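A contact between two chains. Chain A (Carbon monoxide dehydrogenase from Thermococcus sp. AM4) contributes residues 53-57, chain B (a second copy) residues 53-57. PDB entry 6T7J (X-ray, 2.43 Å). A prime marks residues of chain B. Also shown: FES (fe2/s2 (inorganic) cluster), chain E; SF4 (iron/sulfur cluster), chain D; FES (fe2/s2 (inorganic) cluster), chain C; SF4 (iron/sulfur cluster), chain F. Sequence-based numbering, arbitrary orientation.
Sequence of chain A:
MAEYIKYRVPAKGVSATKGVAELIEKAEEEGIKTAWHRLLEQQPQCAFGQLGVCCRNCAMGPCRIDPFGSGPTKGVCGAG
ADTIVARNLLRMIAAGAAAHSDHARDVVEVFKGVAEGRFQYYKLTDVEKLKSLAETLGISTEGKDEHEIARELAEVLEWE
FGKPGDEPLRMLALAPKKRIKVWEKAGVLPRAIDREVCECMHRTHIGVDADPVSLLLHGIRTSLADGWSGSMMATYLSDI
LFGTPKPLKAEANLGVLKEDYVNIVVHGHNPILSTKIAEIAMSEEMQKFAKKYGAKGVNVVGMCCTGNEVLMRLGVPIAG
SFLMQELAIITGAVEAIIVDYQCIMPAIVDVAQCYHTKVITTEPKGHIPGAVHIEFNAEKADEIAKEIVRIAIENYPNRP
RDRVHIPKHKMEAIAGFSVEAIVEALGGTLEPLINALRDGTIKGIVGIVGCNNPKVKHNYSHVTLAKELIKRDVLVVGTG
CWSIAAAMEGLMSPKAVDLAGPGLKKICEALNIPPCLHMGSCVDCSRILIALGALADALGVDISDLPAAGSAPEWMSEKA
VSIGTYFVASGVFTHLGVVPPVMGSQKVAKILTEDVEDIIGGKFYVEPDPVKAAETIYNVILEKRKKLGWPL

Chain A 53-57: VCCRN
Chain B, residues 53-57: VCCRN

Two copies of one five-residue stretch, 53-57, face each other across an exact two-fold axis. In each, residues 54-55 are a short strand and the rest is loop or turn. Phi/psi values are -102/41 for Val53, -141/127 for Cys54, -123/140 for Cys55, -133/36 for Arg56 and -80/-6 for Asn57. Cys54 lies opposite Arg56′, and Arg56 opposite Cys54′, with CA atoms 10.1 Å apart. The Arg56 side chains bridge much of this space, beside waters and the FES groups.

CA-to-CB points toward the partner at Cys54 and Arg56, away at Val53 and Cys55, and sideways at Asn57. Val53 is m and makes no contact. Arg56 is m, t, m, with chi4 -129°, and buries the largest area. The guanidiniums of Arg56 and Arg56′ stack flat at the axis, centres 3.9 Å apart and planes at 23°. Arg56 NH1 and Arg56′ NH1 are 3.4 Å apart, so like charges meet without a hydrogen bond.

Over the opposite face of the Arg56′ guanidinium lies the carbonyl of Cys54. Cys54 O is 3.0 Å from Arg56′ NH1, but the angle is too poor for a hydrogen bond. Well-formed bonds run through water instead. One water accepts from Arg56 N (2.9 Å) and Arg56′ NH2 (2.9 Å) and donates to Asn57 OD1 (2.8 Å). A second water repeats this by symmetry.

Cys54 is t (162°), and its SG binds FE1 of the chain E FES at 2.3 Å. Arg56′ CD approaches S2 of that cluster at 3.7 Å. The two FES groups are linked: FE1 of chain E is 2.3 Å from S2 of chain C. Cys55, also t, binds FE2 of the chain D SF4 through SG at 2.3 Å. Cys55 SG accepts a hydrogen bond from Asn57 N at 3.3 Å. Asn57 is m, with chi2 8°.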

# COMPACT_ATOMS: atom_id res chain seq x y z
N VAL A 53 8.91 -2.89 16.24
CA VAL A 53 8.76 -4.31 16.54
C VAL A 53 7.33 -4.61 16.99
O VAL A 53 7.12 -5.38 17.93
CB VAL A 53 9.77 -4.75 17.62
CG1 VAL A 53 11.14 -4.96 17.00
CG2 VAL A 53 9.83 -3.72 18.73
N CYS A 54 6.35 -4.01 16.32
CA CYS A 54 4.95 -4.31 16.57
C CYS A 54 4.21 -4.33 15.24
O CYS A 54 4.28 -3.36 14.48
CB CYS A 54 4.32 -3.30 17.53
SG CYS A 54 2.51 -3.30 17.48
N CYS A 55 3.49 -5.41 14.98
CA CYS A 55 2.88 -5.65 13.68
C CYS A 55 1.38 -5.84 13.82
O CYS A 55 0.91 -6.51 14.75
CB CYS A 55 3.50 -6.87 13.00
SG CYS A 55 2.73 -7.37 11.46
N ARG A 56 0.64 -5.28 12.89
CA ARG A 56 -0.79 -5.34 12.89
C ARG A 56 -1.23 -5.71 11.51
O ARG A 56 -2.24 -5.30 11.04
CB ARG A 56 -1.34 -3.98 13.27
CG ARG A 56 -0.95 -3.53 14.66
CD ARG A 56 -1.62 -2.24 15.04
NE ARG A 56 -1.66 -1.35 13.91
CZ ARG A 56 -1.25 -0.09 13.93
NH1 ARG A 56 -0.77 0.43 15.03
NH2 ARG A 56 -1.32 0.63 12.84
N ASN A 57 -0.46 -6.57 10.86
CA ASN A 57 -0.78 -6.95 9.50
C ASN A 57 -1.85 -8.00 9.33
O ASN A 57 -2.26 -8.29 8.23
CB ASN A 57 0.48 -7.30 8.73
CG ASN A 57 1.34 -6.10 8.47
OD1 ASN A 57 1.09 -5.05 8.97
ND2 ASN A 57 2.35 -6.27 7.69
N VAL B 53 -7.30 2.07 17.14
CA VAL B 53 -7.12 3.47 17.50
C VAL B 53 -5.66 3.76 17.82
O VAL B 53 -5.35 4.48 18.77
CB VAL B 53 -8.02 3.86 18.69
CG1 VAL B 53 -9.44 4.10 18.21
CG2 VAL B 53 -7.98 2.78 19.75
N CYS B 54 -4.75 3.19 17.03
CA CYS B 54 -3.33 3.49 17.16
C CYS B 54 -2.72 3.57 15.77
O CYS B 54 -2.86 2.64 14.97
CB CYS B 54 -2.61 2.43 18.00
SG CYS B 54 -0.81 2.43 17.78
N CYS B 55 -2.03 4.67 15.49
CA CYS B 55 -1.54 4.97 14.15
C CYS B 55 -0.03 5.16 14.16
O CYS B 55 0.53 5.78 15.07
CB CYS B 55 -2.22 6.22 13.60
SG CYS B 55 -1.60 6.79 12.01
N ARG B 56 0.62 4.64 13.14
CA ARG B 56 2.03 4.71 13.00
C ARG B 56 2.34 5.15 11.60
O ARG B 56 3.30 4.76 11.02
CB ARG B 56 2.62 3.33 13.26
CG ARG B 56 2.36 2.81 14.65
CD ARG B 56 3.06 1.51 14.91
NE ARG B 56 2.99 0.67 13.73
CZ ARG B 56 2.58 -0.59 13.73
NH1 ARG B 56 2.21 -1.16 14.85
NH2 ARG B 56 2.54 -1.26 12.61
N ASN B 57 1.52 6.03 11.07
CA ASN B 57 1.70 6.48 9.71
C ASN B 57 2.76 7.54 9.49
O ASN B 57 3.06 7.88 8.37
CB ASN B 57 0.37 6.87 9.09
CG ASN B 57 -0.51 5.68 8.85
OD1 ASN B 57 -0.21 4.60 9.27
ND2 ASN B 57 -1.59 5.89 8.17
FE1 FES E . 1.44 -1.69 18.73
FE2 FES E . 2.37 0.07 20.62
S1 FES E . 1.72 -2.11 20.98
S2 FES E . 2.56 0.28 18.33
FE1 SF4 D . 2.30 -12.24 12.01
FE2 SF4 D . 2.09 -9.52 12.15
FE3 SF4 D . 1.30 -11.07 14.34
FE4 SF4 D . -0.03 -11.02 11.91
S1 SF4 D . 0.18 -9.28 13.41
S2 SF4 D . 0.45 -12.88 13.21
S3 SF4 D . 1.61 -10.84 10.32
S4 SF4 D . 3.42 -10.86 13.47
FE1 FES C . 0.37 0.77 18.85
FE2 FES C . -0.38 -1.08 20.72
S1 FES C . 0.31 1.07 21.12
S2 FES C . -0.79 -1.18 18.46
FE1 SF4 F . -1.11 11.64 12.76
FE2 SF4 F . -0.89 8.91 12.74
FE3 SF4 F . 0.11 10.35 14.92
FE4 SF4 F . 1.20 10.42 12.37
S1 SF4 F . 1.13 8.62 13.80
S2 SF4 F . 0.85 12.22 13.81
S3 SF4 F . -0.58 10.32 10.95
S4 SF4 F . -2.08 10.18 14.25
O HOH W 1 2.27 -3.73 11.10
O HOH W 2 -1.19 3.18 11.44